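Local coordinates for protein NADH kinase POS5, mitochondrial (Saccharomyces cerevisiae, PDB 3AFO) that phosphorylates NADH, and with about half the preference NAD(+), at the expense of ATP, supplying mitochondria with the cellular reductant NADPH, at residues Thr179-Lys188 with Leu311-Glu322; Leu204-Leu215 with Thr225-Ala233. All coordinates share one frame; numbering follows the deposited sequence. Where two conformers were deposited one is given.

Contact 1 (Thr179-Lys188 with Leu311-Glu322); sequences TRLECHLKKK and LDVGDEIYVINE
The ring of Tyr-318 presents its edge to the neighbouring strand: His-184 O lies in the ring plane, 3.8 Å from CD2, and CB of Lys-186 borders the same rim near CE2. The His-184 imidazole likewise meets Tyr-318 O near its plane, at an edge, while CD1 of Ile-320 approaches it obliquely. At the guanidinium of Arg-180 the edge is again what is used, Glu-322 OE2 accepting from NH2 at 2.8 Å. The two planes stand 82° apart, so this is no flat two-pronged pairing: OE2 is met from above the carboxylate plane, and the NE bond to OE1 is weak. Phe-134 and Thr-137 take further guanidinium N-H groups through their carbonyls.

Strands 181-186 and 316-321 run antiparallel (159°), and in this NAD kinase family fold their ladder of alternating hydrogen-bonded and non-hydrogen-bonded pairs belongs to the large antiparallel sheet that also holds strands 194-198 and 282-286. Glu-182, His-184 and Lys-186 face the same way as Ile-320, Tyr-318 and Glu-316; the opposite face carries Cys-183, Leu-185, Ile-317 and Val-319. There CD1 of Leu-185 packs 3.6 Å from CD2 of Leu-311.

The type II turn from Asp-312 to Asp-315, which leads into strand 316-321, lies at one end of the ladder. Both carboxylate oxygens of Asp-315 are used: OD1 takes a nearly straight bond from Lys-188 N (2.8 Å, 178°), and OD2 is gripped from opposite faces by Lys-187 NZ at 2.8 Å and Asp-312 N at 2.9 Å. Bends at chi2 and chi3 fold the Lys-187 chain back onto this carboxylate.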
loop_
_atom_site.group_PDB
_atom_site.type_symbol
_atom_site.label_atom_id
_atom_site.label_comp_id
_atom_site.label_asym_id
_atom_site.label_seq_id
_atom_site.Cartn_x
_atom_site.Cartn_y
_atom_site.Cartn_z
ATOM N N THR A 179 -21.969 12.238 -9.658
ATOM C CA THR A 179 -21.415 13.340 -10.438
ATOM C C THR A 179 -20.662 12.826 -11.665
ATOM O O THR A 179 -20.302 11.651 -11.726
ATOM C CB THR A 179 -20.488 14.213 -9.570
ATOM O OG1 THR A 179 -19.940 15.274 -10.361
ATOM C CG2 THR A 179 -19.369 13.373 -9.006
ATOM N N ARG A 180 -20.445 13.708 -12.639
ATOM C CA ARG A 180 -19.735 13.380 -13.872
ATOM C C ARG A 180 -18.495 14.256 -14.018
ATOM O O ARG A 180 -18.511 15.433 -13.631
ATOM C CB ARG A 180 -20.625 13.642 -15.089
ATOM C CG ARG A 180 -21.711 12.614 -15.347
ATOM C CD ARG A 180 -22.307 12.795 -16.749
ATOM N NE ARG A 180 -23.073 14.037 -16.863
ATOM C CZ ARG A 180 -23.676 14.460 -17.976
ATOM N NH1 ARG A 180 -23.621 13.736 -19.092
ATOM N NH2 ARG A 180 -24.346 15.611 -17.971
ATOM N N LEU A 181 -17.441 13.677 -14.594
ATOM C CA LEU A 181 -16.259 14.426 -15.009
ATOM C C LEU A 181 -16.330 14.775 -16.502
ATOM O O LEU A 181 -17.009 14.102 -17.288
ATOM C CB LEU A 181 -14.977 13.635 -14.736
ATOM C CG LEU A 181 -14.556 13.325 -13.296
ATOM C CD1 LEU A 181 -13.269 12.507 -13.291
ATOM C CD2 LEU A 181 -14.376 14.590 -12.481
ATOM N N GLU A 182 -15.624 15.837 -16.870
ATOM C CA GLU A 182 -15.442 16.210 -18.264
ATOM C C GLU A 182 -13.975 16.107 -18.608
ATOM O O GLU A 182 -13.127 16.626 -17.880
ATOM C CB GLU A 182 -15.907 17.643 -18.506
ATOM C CG GLU A 182 -17.395 17.833 -18.499
ATOM C CD GLU A 182 -17.789 19.244 -18.931
ATOM O OE1 GLU A 182 -16.918 20.009 -19.405
ATOM O OE2 GLU A 182 -18.972 19.586 -18.782
ATOM N N CYS A 183 -13.677 15.411 -19.697
ATOM C CA CYS A 183 -12.330 15.371 -20.247
ATOM C C CYS A 183 -12.287 16.235 -21.510
ATOM O O CYS A 183 -13.061 16.012 -22.446
ATOM C CB CYS A 183 -11.929 13.932 -20.576
ATOM S SG CYS A 183 -10.325 13.757 -21.365
ATOM N N HIS A 184 -11.396 17.220 -21.521
ATOM C CA HIS A 184 -11.168 18.062 -22.698
ATOM C C HIS A 184 -9.817 17.693 -23.296
ATOM O O HIS A 184 -8.775 17.943 -22.683
ATOM C CB HIS A 184 -11.174 19.542 -22.303
ATOM C CG HIS A 184 -12.507 20.046 -21.844
ATOM N ND1 HIS A 184 -13.187 19.499 -20.775
ATOM C CD2 HIS A 184 -13.281 21.056 -22.302
ATOM C CE1 HIS A 184 -14.327 20.142 -20.605
ATOM N NE2 HIS A 184 -14.404 21.096 -21.514
ATOM N N LEU A 185 -9.824 17.066 -24.468
ATOM C CA LEU A 185 -8.574 16.731 -25.148
ATOM C C LEU A 185 -8.157 17.836 -26.112
ATOM O O LEU A 185 -8.912 18.198 -27.016
ATOM C CB LEU A 185 -8.680 15.385 -25.871
ATOM C CG LEU A 185 -7.519 14.983 -26.796
ATOM C CD1 LEU A 185 -6.232 14.720 -26.020
ATOM C CD2 LEU A 185 -7.875 13.760 -27.628
ATOM N N LYS A 186 -6.956 18.370 -25.896
ATOM C CA LYS A 186 -6.365 19.383 -26.762
ATOM C C LYS A 186 -5.124 18.804 -27.419
ATOM O O LYS A 186 -4.081 18.666 -26.771
ATOM C CB LYS A 186 -5.985 20.619 -25.950
ATOM C CG LYS A 186 -5.322 21.739 -26.752
ATOM C CD LYS A 186 -4.591 22.694 -25.814
ATOM C CE LYS A 186 -3.920 23.839 -26.556
ATOM N NZ LYS A 186 -2.631 24.219 -25.893
ATOM N N LYS A 187 -5.237 18.463 -28.701
ATOM C CA LYS A 187 -4.115 17.871 -29.443
ATOM C C LYS A 187 -2.958 18.869 -29.605
ATOM O O LYS A 187 -3.172 20.078 -29.627
ATOM C CB LYS A 187 -4.577 17.348 -30.819
ATOM C CG LYS A 187 -5.653 16.238 -30.812
ATOM C CD LYS A 187 -5.138 14.888 -30.311
ATOM C CE LYS A 187 -4.171 14.235 -31.279
ATOM N NZ LYS A 187 -3.703 12.921 -30.751
ATOM N N LYS A 188 -1.732 18.351 -29.663
ATOM C CA LYS A 188 -0.557 19.136 -30.047
ATOM C C LYS A 188 -0.830 19.793 -31.392
ATOM O O LYS A 188 -1.322 19.125 -32.322
ATOM C CB LYS A 188 0.656 18.219 -30.213
ATOM C CG LYS A 188 1.975 18.937 -30.435
ATOM C CD LYS A 188 3.036 17.954 -30.925
ATOM C CE LYS A 188 4.412 18.595 -30.958
ATOM N NZ LYS A 188 4.493 19.697 -31.952
ATOM N N LEU A 311 -2.474 9.042 -27.944
ATOM C CA LEU A 311 -2.014 10.414 -27.820
ATOM C C LEU A 311 -0.521 10.485 -28.066
ATOM O O LEU A 311 0.205 9.499 -27.880
ATOM C CB LEU A 311 -2.354 11.000 -26.442
ATOM C CG LEU A 311 -3.812 11.076 -25.977
ATOM C CD1 LEU A 311 -3.911 11.916 -24.693
ATOM C CD2 LEU A 311 -4.743 11.618 -27.061
ATOM N N ASP A 312 -0.082 11.666 -28.488
ATOM C CA ASP A 312 1.311 11.946 -28.801
ATOM C C ASP A 312 1.898 12.904 -27.770
ATOM O O ASP A 312 1.170 13.624 -27.088
ATOM C CB ASP A 312 1.421 12.569 -30.207
ATOM C CG ASP A 312 0.595 11.815 -31.249
ATOM O OD1 ASP A 312 0.653 10.567 -31.273
ATOM O OD2 ASP A 312 -0.122 12.465 -32.034
ATOM N N VAL A 313 3.222 12.901 -27.666
ATOM C CA VAL A 313 3.946 13.894 -26.879
ATOM C C VAL A 313 3.475 15.291 -27.283
ATOM O O VAL A 313 3.447 15.621 -28.475
ATOM C CB VAL A 313 5.477 13.745 -27.093
ATOM C CG1 VAL A 313 6.239 14.944 -26.534
ATOM C CG2 VAL A 313 5.976 12.449 -26.471
ATOM N N GLY A 314 3.082 16.089 -26.290
ATOM C CA GLY A 314 2.583 17.435 -26.515
ATOM C C GLY A 314 1.076 17.593 -26.405
ATOM O O GLY A 314 0.593 18.706 -26.191
ATOM N N ASP A 315 0.330 16.497 -26.568
ATOM C CA ASP A 315 -1.113 16.504 -26.339
ATOM C C ASP A 315 -1.367 16.809 -24.852
ATOM O O ASP A 315 -0.513 16.534 -24.008
ATOM C CB ASP A 315 -1.735 15.141 -26.694
ATOM C CG ASP A 315 -1.715 14.827 -28.205
ATOM O OD1 ASP A 315 -1.319 15.684 -29.023
ATOM O OD2 ASP A 315 -2.087 13.693 -28.573
ATOM N N GLU A 316 -2.521 17.393 -24.543
ATOM C CA GLU A 316 -2.937 17.596 -23.149
ATOM C C GLU A 316 -4.381 17.210 -22.975
ATOM O O GLU A 316 -5.196 17.387 -23.900
ATOM C CB GLU A 316 -2.849 19.061 -22.727
ATOM C CG GLU A 316 -1.540 19.766 -22.935
ATOM C CD GLU A 316 -1.701 21.260 -22.722
ATOM O OE1 GLU A 316 -2.800 21.781 -23.001
ATOM O OE2 GLU A 316 -0.744 21.920 -22.279
ATOM N N ILE A 317 -4.709 16.714 -21.784
ATOM C CA ILE A 317 -6.098 16.632 -21.359
ATOM C C ILE A 317 -6.360 17.596 -20.207
ATOM O O ILE A 317 -5.495 17.798 -19.358
ATOM C CB ILE A 317 -6.554 15.179 -20.989
ATOM C CG1 ILE A 317 -5.666 14.558 -19.892
ATOM C CG2 ILE A 317 -6.572 14.285 -22.244
ATOM C CD1 ILE A 317 -6.244 13.250 -19.292
ATOM N N TYR A 318 -7.550 18.198 -20.217
ATOM C CA TYR A 318 -8.052 19.025 -19.128
ATOM C C TYR A 318 -9.219 18.284 -18.502
ATOM O O TYR A 318 -10.109 17.805 -19.212
ATOM C CB TYR A 318 -8.543 20.381 -19.639
ATOM C CG TYR A 318 -7.468 21.262 -20.213
ATOM C CD1 TYR A 318 -7.003 22.378 -19.514
ATOM C CD2 TYR A 318 -6.912 20.984 -21.466
ATOM C CE1 TYR A 318 -6.004 23.199 -20.055
ATOM C CE2 TYR A 318 -5.923 21.799 -22.016
ATOM C CZ TYR A 318 -5.476 22.899 -21.308
ATOM O OH TYR A 318 -4.486 23.675 -21.859
ATOM N N VAL A 319 -9.208 18.158 -17.180
ATOM C CA VAL A 319 -10.248 17.407 -16.496
ATOM C C VAL A 319 -10.868 18.253 -15.405
ATOM O O VAL A 319 -10.163 18.801 -14.548
ATOM C CB VAL A 319 -9.720 16.060 -15.928
ATOM C CG1 VAL A 319 -10.804 15.360 -15.125
ATOM C CG2 VAL A 319 -9.245 15.142 -17.058
ATOM N N ILE A 320 -12.189 18.368 -15.458
ATOM C CA ILE A 320 -12.950 19.132 -14.487
ATOM C C ILE A 320 -14.229 18.364 -14.175
ATOM O O ILE A 320 -14.648 17.490 -14.937
ATOM C CB ILE A 320 -13.348 20.569 -15.016
ATOM C CG1 ILE A 320 -14.086 20.499 -16.370
ATOM C CG2 ILE A 320 -12.137 21.509 -15.092
ATOM C CD1 ILE A 320 -14.861 21.803 -16.750
ATOM N N ASN A 321 -14.853 18.705 -13.052
ATOM C CA ASN A 321 -16.196 18.251 -12.750
ATOM C C ASN A 321 -17.182 18.989 -13.651
ATOM O O ASN A 321 -16.921 20.128 -14.054
ATOM C CB ASN A 321 -16.521 18.554 -11.285
ATOM C CG ASN A 321 -17.659 17.713 -10.757
ATOM O OD1 ASN A 321 -18.589 18.226 -10.135
ATOM N ND2 ASN A 321 -17.594 16.413 -11.005
ATOM N N GLU A 322 -18.295 18.335 -13.979
ATOM C CA GLU A 322 -19.375 18.948 -14.761
ATOM C C GLU A 322 -19.806 20.323 -14.210
ATOM O O GLU A 322 -19.981 21.295 -14.965
ATOM C CB GLU A 322 -20.565 17.995 -14.798
ATOM C CG GLU A 322 -21.589 18.324 -15.851
ATOM C CD GLU A 322 -22.864 17.529 -15.684
ATOM O OE1 GLU A 322 -22.865 16.554 -14.891
ATOM O OE2 GLU A 322 -23.864 17.884 -16.353
HETATM O O HOH W 1 -22.173 16.133 -12.344
HETATM O O HOH W 2 -1.827 20.186 -26.607
HETATM O O HOH W 3 -2.410 11.039 -32.186
#

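Contact 2 (Leu204-Leu215 with Thr225-Ala233); sequences LHRGNSPHLTNL and TRTTADGVA. With NAI (1,4-dihydronicotinamide adenine dinucleotide), chain F.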
loop_
_atom_site.group_PDB
_atom_site.type_symbol
_atom_site.label_atom_id
_atom_site.label_comp_id
_atom_site.label_asym_id
_atom_site.label_seq_id
_atom_site.Cartn_x
_atom_site.Cartn_y
_atom_site.Cartn_z
ATOM N N LEU A 204 -4.992 7.523 -18.557
ATOM C CA LEU A 204 -3.917 7.478 -19.523
ATOM C C LEU A 204 -3.101 6.234 -19.204
ATOM O O LEU A 204 -2.880 5.919 -18.031
ATOM C CB LEU A 204 -3.054 8.732 -19.407
ATOM C CG LEU A 204 -3.755 10.041 -19.786
ATOM C CD1 LEU A 204 -2.944 11.247 -19.330
ATOM C CD2 LEU A 204 -3.985 10.098 -21.311
ATOM N N HIS A 205 -2.677 5.513 -20.236
ATOM C CA HIS A 205 -1.951 4.264 -20.028
ATOM C C HIS A 205 -1.003 4.003 -21.194
ATOM O O HIS A 205 -1.332 4.327 -22.334
ATOM C CB HIS A 205 -2.923 3.099 -19.864
ATOM C CG HIS A 205 -2.325 1.917 -19.164
ATOM N ND1 HIS A 205 -1.453 1.052 -19.785
ATOM C CD2 HIS A 205 -2.449 1.476 -17.890
ATOM C CE1 HIS A 205 -1.065 0.126 -18.925
ATOM N NE2 HIS A 205 -1.665 0.355 -17.772
ATOM N N ARG A 206 0.161 3.425 -20.902
ATOM C CA ARG A 206 1.152 3.073 -21.924
ATOM C C ARG A 206 0.600 2.064 -22.931
ATOM O O ARG A 206 1.057 2.016 -24.067
ATOM C CB ARG A 206 2.442 2.549 -21.279
ATOM C CG ARG A 206 2.286 1.237 -20.503
ATOM C CD ARG A 206 3.627 0.718 -19.979
ATOM N NE ARG A 206 3.466 -0.552 -19.263
ATOM C CZ ARG A 206 3.412 -1.752 -19.842
ATOM N NH1 ARG A 206 3.526 -1.869 -21.164
ATOM N NH2 ARG A 206 3.260 -2.843 -19.098
ATOM N N GLY A 207 -0.379 1.268 -22.500
ATOM C CA GLY A 207 -1.088 0.320 -23.366
ATOM C C GLY A 207 -0.166 -0.644 -24.085
ATOM O O GLY A 207 0.554 -1.411 -23.449
ATOM N N ASN A 208 -0.181 -0.580 -25.415
ATOM C CA ASN A 208 0.644 -1.441 -26.267
ATOM C C ASN A 208 2.145 -1.159 -26.202
ATOM O O ASN A 208 2.958 -2.034 -26.492
ATOM C CB ASN A 208 0.201 -1.305 -27.722
ATOM C CG ASN A 208 0.463 -2.554 -28.521
ATOM O OD1 ASN A 208 0.125 -3.658 -28.091
ATOM N ND2 ASN A 208 1.069 -2.393 -29.699
ATOM N N SER A 209 2.499 0.078 -25.867
ATOM C CA SER A 209 3.885 0.503 -25.805
ATOM C C SER A 209 4.604 -0.146 -24.610
ATOM O O SER A 209 4.024 -0.243 -23.524
ATOM C CB SER A 209 3.947 2.027 -25.717
ATOM O OG SER A 209 5.242 2.466 -25.390
ATOM N N PRO A 210 5.857 -0.603 -24.814
ATOM C CA PRO A 210 6.627 -1.223 -23.729
ATOM C C PRO A 210 7.282 -0.195 -22.810
ATOM O O PRO A 210 7.807 -0.563 -21.749
ATOM C CB PRO A 210 7.702 -2.027 -24.469
ATOM C CG PRO A 210 7.861 -1.360 -25.782
ATOM C CD PRO A 210 6.534 -0.732 -26.123
ATOM N N HIS A 211 7.258 1.070 -23.226
ATOM C CA HIS A 211 7.898 2.146 -22.475
ATOM C C HIS A 211 6.896 2.867 -21.592
ATOM O O HIS A 211 5.695 2.910 -21.884
ATOM C CB HIS A 211 8.561 3.148 -23.417
ATOM C CG HIS A 211 9.285 2.508 -24.558
ATOM N ND1 HIS A 211 10.447 1.784 -24.391
ATOM C CD2 HIS A 211 9.007 2.473 -25.882
ATOM C CE1 HIS A 211 10.856 1.336 -25.563
ATOM N NE2 HIS A 211 10.002 1.743 -26.486
ATOM N N LEU A 212 7.408 3.443 -20.516
ATOM C CA LEU A 212 6.572 4.106 -19.537
ATOM C C LEU A 212 6.141 5.461 -20.081
ATOM O O LEU A 212 6.875 6.083 -20.853
ATOM C CB LEU A 212 7.329 4.259 -18.209
ATOM C CG LEU A 212 7.494 2.987 -17.362
ATOM C CD1 LEU A 212 8.463 1.956 -17.968
ATOM C CD2 LEU A 212 7.962 3.332 -15.984
ATOM N N THR A 213 4.945 5.892 -19.683
ATOM C CA THR A 213 4.445 7.226 -20.001
ATOM C C THR A 213 5.192 8.229 -19.130
ATOM O O THR A 213 5.632 7.887 -18.036
ATOM C CB THR A 213 2.926 7.360 -19.700
ATOM O OG1 THR A 213 2.705 7.287 -18.286
ATOM C CG2 THR A 213 2.121 6.249 -20.375
ATOM N N ASN A 214 5.358 9.449 -19.625
ATOM C CA ASN A 214 5.927 10.534 -18.842
ATOM C C ASN A 214 4.907 11.650 -18.869
ATOM O O ASN A 214 4.671 12.237 -19.928
ATOM C CB ASN A 214 7.248 11.008 -19.450
ATOM C CG ASN A 214 8.303 9.906 -19.498
ATOM O OD1 ASN A 214 8.943 9.592 -18.488
ATOM N ND2 ASN A 214 8.488 9.317 -20.674
ATOM N N LEU A 215 4.283 11.924 -17.721
ATOM C CA LEU A 215 3.134 12.828 -17.650
ATOM C C LEU A 215 3.351 13.972 -16.670
ATOM O O LEU A 215 3.731 13.749 -15.512
ATOM C CB LEU A 215 1.879 12.067 -17.223
ATOM C CG LEU A 215 1.542 10.745 -17.897
ATOM C CD1 LEU A 215 0.327 10.160 -17.183
ATOM C CD2 LEU A 215 1.263 10.927 -19.393
ATOM N N THR A 225 3.496 17.589 -10.351
ATOM C CA THR A 225 4.537 16.595 -10.425
ATOM C C THR A 225 4.634 16.039 -11.837
ATOM O O THR A 225 3.672 16.113 -12.611
ATOM C CB THR A 225 4.245 15.423 -9.412
ATOM O OG1 THR A 225 5.441 14.676 -9.186
ATOM C CG2 THR A 225 3.123 14.505 -9.919
ATOM N N ARG A 226 5.803 15.494 -12.153
ATOM C CA ARG A 226 5.975 14.602 -13.304
ATOM C C ARG A 226 5.930 13.163 -12.823
ATOM O O ARG A 226 6.645 12.794 -11.886
ATOM C CB ARG A 226 7.330 14.841 -13.969
ATOM C CG ARG A 226 7.740 13.767 -14.979
ATOM C CD ARG A 226 7.646 14.286 -16.409
ATOM N NE ARG A 226 8.740 13.748 -17.182
ATOM C CZ ARG A 226 9.139 14.195 -18.365
ATOM N NH1 ARG A 226 8.535 15.220 -18.977
ATOM N NH2 ARG A 226 10.163 13.603 -18.931
ATOM N N THR A 227 5.108 12.340 -13.457
ATOM C CA THR A 227 5.130 10.924 -13.137
ATOM C C THR A 227 5.558 10.098 -14.352
ATOM O O THR A 227 5.118 10.362 -15.483
ATOM C CB THR A 227 3.792 10.426 -12.541
ATOM O OG1 THR A 227 3.874 9.016 -12.269
ATOM C CG2 THR A 227 2.610 10.704 -13.485
ATOM N N THR A 228 6.405 9.105 -14.091
ATOM C CA THR A 228 6.848 8.115 -15.071
ATOM C C THR A 228 6.261 6.775 -14.628
ATOM O O THR A 228 6.615 6.260 -13.562
ATOM C CB THR A 228 8.381 8.062 -15.121
ATOM O OG1 THR A 228 8.877 9.321 -15.590
ATOM C CG2 THR A 228 8.875 6.956 -16.049
ATOM N N ALA A 229 5.337 6.229 -15.419
ATOM C CA ALA A 229 4.464 5.153 -14.929
ATOM C C ALA A 229 3.813 4.395 -16.060
ATOM O O ALA A 229 3.969 4.772 -17.223
ATOM C CB ALA A 229 3.374 5.764 -14.032
ATOM N N ASP A 230 3.063 3.343 -15.725
ATOM C CA ASP A 230 2.085 2.792 -16.667
ATOM C C ASP A 230 1.083 3.865 -17.098
ATOM O O ASP A 230 0.650 3.893 -18.260
ATOM C CB ASP A 230 1.335 1.593 -16.062
ATOM C CG ASP A 230 2.143 0.321 -16.098
ATOM O OD1 ASP A 230 3.265 0.326 -16.653
ATOM O OD2 ASP A 230 1.658 -0.690 -15.561
ATOM N N GLY A 231 0.688 4.725 -16.150
ATOM C CA GLY A 231 -0.272 5.786 -16.433
ATOM C C GLY A 231 -0.844 6.424 -15.180
ATOM O O GLY A 231 -0.234 6.375 -14.113
ATOM N N VAL A 232 -2.028 7.007 -15.308
ATOM C CA VAL A 232 -2.682 7.678 -14.189
ATOM C C VAL A 232 -4.184 7.653 -14.444
ATOM O O VAL A 232 -4.618 7.679 -15.607
ATOM C CB VAL A 232 -2.173 9.141 -14.048
ATOM C CG1 VAL A 232 -2.626 9.994 -15.231
ATOM C CG2 VAL A 232 -2.620 9.778 -12.711
ATOM N N ALA A 233 -4.964 7.616 -13.370
ATOM C CA ALA A 233 -6.420 7.601 -13.459
ATOM C C ALA A 233 -6.979 8.782 -12.685
ATOM O O ALA A 233 -6.521 9.066 -11.576
ATOM C CB ALA A 233 -6.979 6.288 -12.891
HETATM P PA NAI F . 13.025 0.962 -19.683
HETATM O O1A NAI F . 13.971 2.063 -20.025
HETATM O O2A NAI F . 11.633 1.011 -20.485
HETATM O O5B NAI F . 12.434 1.037 -18.253
HETATM C C5B NAI F . 13.194 0.678 -17.210
HETATM C C4B NAI F . 13.031 1.690 -16.129
HETATM O O4B NAI F . 13.149 0.805 -15.014
HETATM C C3B NAI F . 14.308 2.517 -16.200
HETATM O O3B NAI F . 14.149 3.662 -15.356
HETATM C C2B NAI F . 15.316 1.526 -15.623
HETATM O O2B NAI F . 16.471 2.172 -15.084
HETATM C C1B NAI F . 14.493 0.925 -14.487
HETATM N N9A NAI F . 14.930 -0.434 -14.106
HETATM C C8A NAI F . 15.147 -1.471 -14.933
HETATM N N7A NAI F . 15.545 -2.521 -14.218
HETATM C C5A NAI F . 15.573 -2.152 -12.933
HETATM C C6A NAI F . 15.883 -2.802 -11.748
HETATM N N6A NAI F . 16.255 -4.096 -11.728
HETATM N N1A NAI F . 15.801 -2.106 -10.601
HETATM C C2A NAI F . 15.427 -0.833 -10.577
HETATM N N3A NAI F . 15.118 -0.182 -11.685
HETATM C C4A NAI F . 15.179 -0.821 -12.869
HETATM O O3 NAI F . 13.595 -0.553 -20.042
HETATM P PN NAI F . 14.920 -1.241 -19.464
HETATM O O1N NAI F . 15.830 -0.212 -18.903
HETATM O O2N NAI F . 15.375 -2.152 -20.535
HETATM O O5D NAI F . 14.348 -2.135 -18.228
HETATM C C5D NAI F . 13.316 -3.119 -18.466
HETATM C C4D NAI F . 12.365 -3.161 -17.262
HETATM O O4D NAI F . 11.418 -2.093 -17.394
HETATM C C3D NAI F . 11.453 -4.388 -17.233
HETATM O O3D NAI F . 12.173 -5.519 -16.729
HETATM C C2D NAI F . 10.377 -3.932 -16.230
HETATM O O2D NAI F . 10.718 -4.346 -14.889
HETATM C C1D NAI F . 10.454 -2.384 -16.332
HETATM N N1N NAI F . 9.076 -1.904 -16.592
HETATM C C2N NAI F . 8.462 -1.137 -15.588
HETATM C C3N NAI F . 7.165 -0.668 -15.741
HETATM C C7N NAI F . 6.561 0.171 -14.599
HETATM O O7N NAI F . 5.415 0.629 -14.645
HETATM N N7N NAI F . 7.374 0.322 -13.566
HETATM C C4N NAI F . 6.447 -0.973 -16.908
HETATM C C5N NAI F . 7.052 -1.748 -17.921
HETATM C C6N NAI F . 8.357 -2.214 -17.769
HETATM O O HOH W 4 -0.939 -1.454 -15.827
#
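Arg-206 lays one guanidinium face under the dihydronicotinamide ring of NADH, C5N standing 3.8 Å above the plane toward the rim, while its edge serves Asp-230: NE donates to OD1 at 2.8 Å, in the guanidinium plane but from above the carboxylate. With CG between the backbone N and the carbonyl carbon (chi1 64°) and the chain extended to NE, it runs alongside Asp-230. NH1 bonds Ser-209 O in the same plane, which fixes the group's rotation. A leucine here would probably leave Asp-230 OD1 without its charged mate and Ser-209 O without this donor, and take the flat cation from the nicotinamide. Leu-212 CD1 lies 3.7 Å from C3N of the dihydronicotinamide. Over the His-205 ring sits Asp-230 O, and a water joins NE2 to Asp-230 OD2. Ala-229 O accepts twice from Thr-213, from N at 2.9 Å and from OG1 at 3.0 Å. Tyr-243 of the second subunit bonds both Asp-230 and Arg-206; Asp-201 and Ser-246 of that subunit bond this NADH, placing the site at a subunit interface. Strands 213-215 and 225-228 form an antiparallel hairpin (174°); past the corner at 229-230, strand 231-233 pairs with 204-205 in another sheet, Asp-230 and Gly-231 making a classic bulge opposite Ile-264, and Leu-215 CD1 meets Val-232 CG1 (3.5 Å) beside Ile-284 of strand 282-286.

Overall arrangement
Contacts 1 and 2 have centres 15 Å apart, on the same side of the chain's centre. Along the sequence 179-188 comes first, then both segments of contact 2, then 311-322, so the two segments of contact 1 bracket contact 2. In the nine-stranded antiparallel sheet, strand 282-286 pairs with both 316-321 and 213-219. Both contacts also reach the six-stranded sheet, contact 1 through Leu-311 at the end of 306-311 and contact 2 through 201-205 and 231-235. Leu-204 CD2 packs 3.8 Å from Leu-311 CD1 within that sheet, and Leu-204 CD1 3.9 Å from Ile-317 CD1 across to the nine-stranded one, connecting contact 1 to the segments that meet NADH.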